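PDB 4D7L: peptide methionine sulfoxide reductase MsrA from Corynebacterium diphtheriae, which reduces the S epimer of methionine sulfoxide in proteins back to methionine, a repair reaction after which thiol-disulfide exchange regenerates the enzyme. Local coordinates for residues C72-E77 and Q215-K220; Q49-L54 and V87-G92. One frame throughout, in Å; residues are numbered along the deposited sequence.

Contact 1: C72-E77 and Q215-K220; sequences CYWGAE and QQYLHK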
loop_
_atom_site.group_PDB
_atom_site.type_symbol
_atom_site.label_atom_id
_atom_site.label_comp_id
_atom_site.label_asym_id
_atom_site.label_seq_id
_atom_site.Cartn_x
_atom_site.Cartn_y
_atom_site.Cartn_z
ATOM N N CYS A 72 2.044 4.003 6.324
ATOM C CA CYS A 72 1.794 5.326 5.731
ATOM C C CYS A 72 2.136 5.338 4.250
ATOM O O CYS A 72 3.303 5.174 3.868
ATOM C CB CYS A 72 2.607 6.401 6.452
ATOM S SG CYS A 72 2.565 8.011 5.594
ATOM N N TYR A 73 1.116 5.468 3.395
ATOM C CA TYR A 73 1.426 5.330 1.967
ATOM C C TYR A 73 2.260 6.479 1.345
ATOM O O TYR A 73 2.743 6.337 0.235
ATOM C CB TYR A 73 0.196 5.055 1.082
ATOM C CG TYR A 73 -1.026 5.946 1.190
ATOM C CD1 TYR A 73 -0.903 7.325 1.306
ATOM C CD2 TYR A 73 -2.281 5.428 0.868
ATOM C CE1 TYR A 73 -2.024 8.147 1.314
ATOM C CE2 TYR A 73 -3.404 6.235 0.837
ATOM C CZ TYR A 73 -3.270 7.597 1.055
ATOM O OH TYR A 73 -4.390 8.407 1.005
ATOM N N TRP A 74 2.382 7.638 1.997
ATOM C CA TRP A 74 3.196 8.704 1.417
ATOM C C TRP A 74 4.650 8.254 1.287
ATOM O O TRP A 74 5.268 8.406 0.238
ATOM C CB TRP A 74 3.165 9.956 2.274
ATOM C CG TRP A 74 1.836 10.614 2.400
ATOM C CD1 TRP A 74 0.740 10.482 1.580
ATOM C CD2 TRP A 74 1.468 11.513 3.436
ATOM N NE1 TRP A 74 -0.298 11.273 2.056
ATOM C CE2 TRP A 74 0.133 11.915 3.195
ATOM C CE3 TRP A 74 2.147 12.033 4.549
ATOM C CZ2 TRP A 74 -0.527 12.819 4.021
ATOM C CZ3 TRP A 74 1.483 12.934 5.381
ATOM C CH2 TRP A 74 0.160 13.316 5.111
ATOM N N GLY A 75 5.188 7.708 2.371
ATOM C CA GLY A 75 6.570 7.256 2.377
ATOM C C GLY A 75 6.721 6.032 1.507
ATOM O O GLY A 75 7.719 5.863 0.819
ATOM N N ALA A 76 5.725 5.158 1.558
ATOM C CA ALA A 76 5.760 3.956 0.758
ATOM C C ALA A 76 5.735 4.285 -0.730
ATOM O O ALA A 76 6.425 3.644 -1.507
ATOM C CB ALA A 76 4.580 3.048 1.127
ATOM N N GLU A 77 4.946 5.280 -1.138
ATOM C CA GLU A 77 4.877 5.575 -2.576
ATOM C C GLU A 77 6.228 6.066 -3.089
ATOM O O GLU A 77 6.658 5.703 -4.190
ATOM C CB GLU A 77 3.802 6.627 -2.913
ATOM C CG GLU A 77 3.405 6.514 -4.424
ATOM C CD GLU A 77 2.738 7.761 -5.026
ATOM O OE1 GLU A 77 2.384 8.712 -4.287
ATOM O OE2 GLU A 77 2.559 7.783 -6.263
ATOM N N GLN A 215 -1.446 11.992 -4.100
ATOM C CA GLN A 215 -0.604 11.400 -5.141
ATOM C C GLN A 215 0.730 12.108 -5.173
ATOM O O GLN A 215 0.776 13.304 -5.386
ATOM C CB GLN A 215 -1.303 11.484 -6.506
ATOM C CG GLN A 215 -2.732 10.910 -6.478
ATOM C CD GLN A 215 -2.762 9.422 -6.086
ATOM O OE1 GLN A 215 -1.826 8.684 -6.388
ATOM N NE2 GLN A 215 -3.855 8.974 -5.447
ATOM N N GLN A 216 1.804 11.365 -4.928
ATOM C CA GLN A 216 3.154 11.935 -4.823
ATOM C C GLN A 216 3.210 13.088 -3.831
ATOM O O GLN A 216 3.893 14.086 -4.054
ATOM C CB GLN A 216 3.659 12.394 -6.198
ATOM C CG GLN A 216 3.751 11.264 -7.230
ATOM C CD GLN A 216 2.468 11.106 -8.026
ATOM O OE1 GLN A 216 2.043 12.034 -8.713
ATOM N NE2 GLN A 216 1.846 9.934 -7.937
ATOM N N TYR A 217 2.489 12.938 -2.725
ATOM C CA TYR A 217 2.416 13.979 -1.706
ATOM C C TYR A 217 3.783 14.532 -1.284
ATOM O O TYR A 217 3.974 15.748 -1.178
ATOM C CB TYR A 217 1.691 13.430 -0.465
ATOM C CG TYR A 217 1.620 14.421 0.667
ATOM C CD1 TYR A 217 0.724 15.478 0.633
ATOM C CD2 TYR A 217 2.447 14.289 1.796
ATOM C CE1 TYR A 217 0.655 16.394 1.684
ATOM C CE2 TYR A 217 2.383 15.201 2.847
ATOM C CZ TYR A 217 1.486 16.250 2.784
ATOM O OH TYR A 217 1.421 17.156 3.823
ATOM N N LEU A 218 4.724 13.635 -1.027
ATOM C CA LEU A 218 6.013 14.057 -0.499
ATOM C C LEU A 218 6.829 14.812 -1.535
ATOM O O LEU A 218 7.671 15.638 -1.183
ATOM C CB LEU A 218 6.791 12.853 0.006
ATOM C CG LEU A 218 6.132 12.165 1.200
ATOM C CD1 LEU A 218 6.993 10.982 1.627
ATOM C CD2 LEU A 218 5.914 13.159 2.363
ATOM N N HIS A 219 6.588 14.539 -2.813
ATOM C CA HIS A 219 7.246 15.326 -3.856
ATOM C C HIS A 219 6.619 16.724 -3.986
ATOM O O HIS A 219 7.323 17.732 -4.099
ATOM C CB HIS A 219 7.187 14.609 -5.207
ATOM C CG HIS A 219 7.876 15.369 -6.305
ATOM N ND1 HIS A 219 9.243 15.332 -6.481
ATOM C CD2 HIS A 219 7.399 16.240 -7.220
ATOM C CE1 HIS A 219 9.574 16.125 -7.488
ATOM N NE2 HIS A 219 8.470 16.682 -7.960
ATOM N N LYS A 220 5.291 16.773 -4.006
ATOM C CA LYS A 220 4.561 18.030 -4.154
ATOM C C LYS A 220 4.748 18.939 -2.953
ATOM O O LYS A 220 4.736 20.157 -3.091
ATOM C CB LYS A 220 3.058 17.764 -4.339
ATOM C CG LYS A 220 2.692 17.077 -5.658
ATOM C CD LYS A 220 1.239 16.600 -5.621
ATOM C CE LYS A 220 0.816 15.931 -6.921
ATOM N NZ LYS A 220 -0.556 15.329 -6.737
HETATM O O HOH W 1 4.378 10.740 -1.339
#

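Contact 2: Q49-L54 and V87-G92; sequences QPHAVL and VYTSVG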
loop_
_atom_site.group_PDB
_atom_site.type_symbol
_atom_site.label_atom_id
_atom_site.label_comp_id
_atom_site.label_asym_id
_atom_site.label_seq_id
_atom_site.Cartn_x
_atom_site.Cartn_y
_atom_site.Cartn_z
ATOM N N GLN A 49 -3.835 12.905 -12.657
ATOM C CA GLN A 49 -2.858 13.603 -13.475
ATOM C C GLN A 49 -1.627 12.719 -13.592
ATOM O O GLN A 49 -1.426 11.834 -12.764
ATOM C CB GLN A 49 -2.499 14.956 -12.854
ATOM C CG GLN A 49 -3.676 15.895 -12.755
ATOM C CD GLN A 49 -4.260 16.206 -14.125
ATOM O OE1 GLN A 49 -3.593 16.789 -14.986
ATOM N NE2 GLN A 49 -5.507 15.790 -14.344
ATOM N N PRO A 50 -0.808 12.941 -14.625
ATOM C CA PRO A 50 0.444 12.197 -14.765
ATOM C C PRO A 50 1.287 12.280 -13.509
ATOM O O PRO A 50 1.278 13.316 -12.838
ATOM C CB PRO A 50 1.142 12.900 -15.930
ATOM C CG PRO A 50 0.029 13.451 -16.750
ATOM C CD PRO A 50 -1.032 13.860 -15.759
ATOM N N HIS A 51 1.958 11.180 -13.190
ATOM C CA HIS A 51 2.821 11.056 -12.016
ATOM C C HIS A 51 3.773 12.262 -11.926
ATOM O O HIS A 51 4.446 12.600 -12.902
ATOM C CB HIS A 51 3.622 9.758 -12.118
ATOM C CG HIS A 51 4.223 9.285 -10.829
ATOM N ND1 HIS A 51 5.417 9.778 -10.340
ATOM C CD2 HIS A 51 3.845 8.299 -9.982
ATOM C CE1 HIS A 51 5.725 9.144 -9.221
ATOM N NE2 HIS A 51 4.780 8.249 -8.975
ATOM N N ALA A 52 3.831 12.890 -10.755
ATOM C CA ALA A 52 4.594 14.125 -10.571
ATOM C C ALA A 52 6.093 13.939 -10.789
ATOM O O ALA A 52 6.813 14.899 -11.089
ATOM C CB ALA A 52 4.325 14.707 -9.177
ATOM N N VAL A 53 6.583 12.714 -10.623
ATOM C CA VAL A 53 8.020 12.465 -10.838
ATOM C C VAL A 53 8.267 11.696 -12.140
ATOM O O VAL A 53 9.152 12.017 -12.935
ATOM C CB VAL A 53 8.608 11.665 -9.646
ATOM C CG1 VAL A 53 10.118 11.467 -9.833
ATOM C CG2 VAL A 53 8.336 12.426 -8.333
ATOM N N LEU A 54 7.472 10.654 -12.338
ATOM C CA LEU A 54 7.691 9.727 -13.448
ATOM C C LEU A 54 7.015 10.185 -14.749
ATOM O O LEU A 54 7.392 9.757 -15.841
ATOM C CB LEU A 54 7.195 8.331 -13.049
ATOM C CG LEU A 54 7.847 7.667 -11.836
ATOM C CD1 LEU A 54 7.238 6.279 -11.546
ATOM C CD2 LEU A 54 9.352 7.549 -12.036
ATOM N N VAL A 87 7.412 1.962 -13.170
ATOM C CA VAL A 87 7.163 2.961 -14.214
ATOM C C VAL A 87 5.991 3.890 -13.891
ATOM O O VAL A 87 5.859 4.935 -14.513
ATOM C CB VAL A 87 6.920 2.297 -15.591
ATOM C CG1 VAL A 87 8.200 1.636 -16.087
ATOM C CG2 VAL A 87 5.799 1.298 -15.517
ATOM N N TYR A 88 5.170 3.510 -12.915
ATOM C CA TYR A 88 4.060 4.341 -12.433
ATOM C C TYR A 88 3.703 3.898 -11.020
ATOM O O TYR A 88 3.793 2.704 -10.699
ATOM C CB TYR A 88 2.832 4.218 -13.348
ATOM C CG TYR A 88 1.587 4.948 -12.855
ATOM C CD1 TYR A 88 1.442 6.320 -13.046
ATOM C CD2 TYR A 88 0.559 4.262 -12.195
ATOM C CE1 TYR A 88 0.295 6.999 -12.597
ATOM C CE2 TYR A 88 -0.588 4.925 -11.736
ATOM C CZ TYR A 88 -0.718 6.291 -11.955
ATOM O OH TYR A 88 -1.841 6.971 -11.511
ATOM N N THR A 89 3.305 4.845 -10.177
ATOM C CA THR A 89 2.710 4.509 -8.882
ATOM C C THR A 89 1.491 5.394 -8.593
ATOM O O THR A 89 1.338 6.468 -9.184
ATOM C CB THR A 89 3.696 4.685 -7.695
ATOM O OG1 THR A 89 4.035 6.072 -7.561
ATOM C CG2 THR A 89 4.965 3.842 -7.882
ATOM N N SER A 90 0.627 4.939 -7.696
ATOM C CA SER A 90 -0.399 5.812 -7.109
ATOM C C SER A 90 -0.667 5.325 -5.694
ATOM O O SER A 90 -0.192 4.252 -5.312
ATOM C CB SER A 90 -1.696 5.819 -7.943
ATOM O OG SER A 90 -2.411 4.594 -7.801
ATOM N N VAL A 91 -1.395 6.120 -4.921
ATOM C CA VAL A 91 -1.808 5.705 -3.593
ATOM C C VAL A 91 -3.314 5.685 -3.465
ATOM O O VAL A 91 -4.062 6.404 -4.166
ATOM C CB VAL A 91 -1.228 6.613 -2.481
ATOM C CG1 VAL A 91 0.295 6.444 -2.426
ATOM C CG2 VAL A 91 -1.616 8.084 -2.697
ATOM N N GLY A 92 -3.779 4.831 -2.573
ATOM C CA GLY A 92 -5.206 4.680 -2.438
ATOM C C GLY A 92 -5.501 3.575 -1.453
ATOM O O GLY A 92 -4.721 3.307 -0.533
HETATM O O HOH W 2 -1.739 9.458 -11.279
#

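Contact 1: C72-E77 and Q215-K220
W74 and Y217 lie face to face: the six-membered ring of W74 and the phenol ring have centroids 3.9 Å apart and planes inclined by 24°. The stack is displaced rather than concentric. Y217 CD2 sits over the centre of the indole and comes within 3.4 Å of W74 CD2, whereas the indole atom over the phenol face, CE2, is offset toward the rim. Y217 CB extends the overlap to the five-membered ring as a CH-pi contact. With chi1 at 178°, Y217 sends its ring away from its own backbone N and along the indole. L218 adds the apolar flank, its CG packing on W74 CB and its CD1 lying 3.4 Å from W74 O. That same carbonyl accepts a hydrogen bond from water 1, which in turn accepts one from L218 N, so the first turns of the two helices are also bridged by solvent.

The second half of the contact is polar. E77 reaches across with an extended chain, and its two carboxylate oxygens grip Q216 by their syn lone pairs. Backbone Q216 N donates to OE1 at 2.8 Å, and Q216 NE2 donates to OE2 at 2.8 Å in a nearly straight bond (168°) lying in the amide plane. The bend at chi2 of Q216 folds the amide back to make this second bond. E77 OE2 is also hydrogen-bonded to the hydroxyl of T89 on strand 86-94.

Helix 73-81, which starts right after the predicted catalytic residue C72, here disulfide-bonded to C226, thus meets the N-terminus of helix 217-220. W74 NE1 is hydrogen-bonded to H214 ND1, and strands 86-94 and 114-121 pack against the E77 side chain.

Contact 2: Q49-L54 and V87-G92
H51 reaches strand 86-94 through its ring edge: NE2 donates to T89 OG1 over 2.7 Å, and the hydroxyl oxygen lies only 7° out of the imidazole plane. The N-H...O angle of 143° shows a bent bond despite the short distance. Beside it, H51 CD2 comes within 3.2 Å of T89 O, so the same edge faces both oxygens of the threonine. Y88 makes a looser contact, CD1 to H51 CB at 4.2 Å, and L54 places CD1 3.5 Å from V87 O.

The next shell fixes the imidazole. Its ND1 accepts from two backbone amides of its own loop, V53 N at 3.2 Å and L54 N at 3.0 Å, both tilted from the ring plane, while L54 CG lies over one face, toward the rim. H51 chi1 of -162° swings the ring away from its backbone N toward the strand. Water 2 joins Q49 O to Y88 OH, tying the loop at Q49 to the strand. Further out, the W81 ring meets the imidazole at a steep angle, and V87 and Y88 form a classic beta bulge opposite V120.

With ND1 accepting and NE2 donating, the pattern is consistent with a neutral imidazole carrying its hydrogen on NE2. T89 OG1, which accepts the N-H of H51, probably turns its own hydrogen to E77 OE2, a polar chain that would orient the hydroxyl.

Contacts 1 and 2 have centres about 10 Å apart and meet directly, on the same side of the chain's centre. They join at E77 OE2, which serves Q216 in contact 1 and T89 in contact 2, and A52 N probably donates to Q216 OE1 at 2.8 Å. The Q216 amide is therefore held from both contacts. Helix 73-81 and strand 86-94 follow each other in the chain, and the segments of the two contacts alternate along it; loop 49-54 and the start of helix 217-220 are brought against this helix-strand unit. Contact 1, partly buried, pairs a less buried aromatic stack with a buried carboxylate-amide pair. Contact 2 is buried at H51 and T89, more exposed at L54, and lacks aromatic stacking.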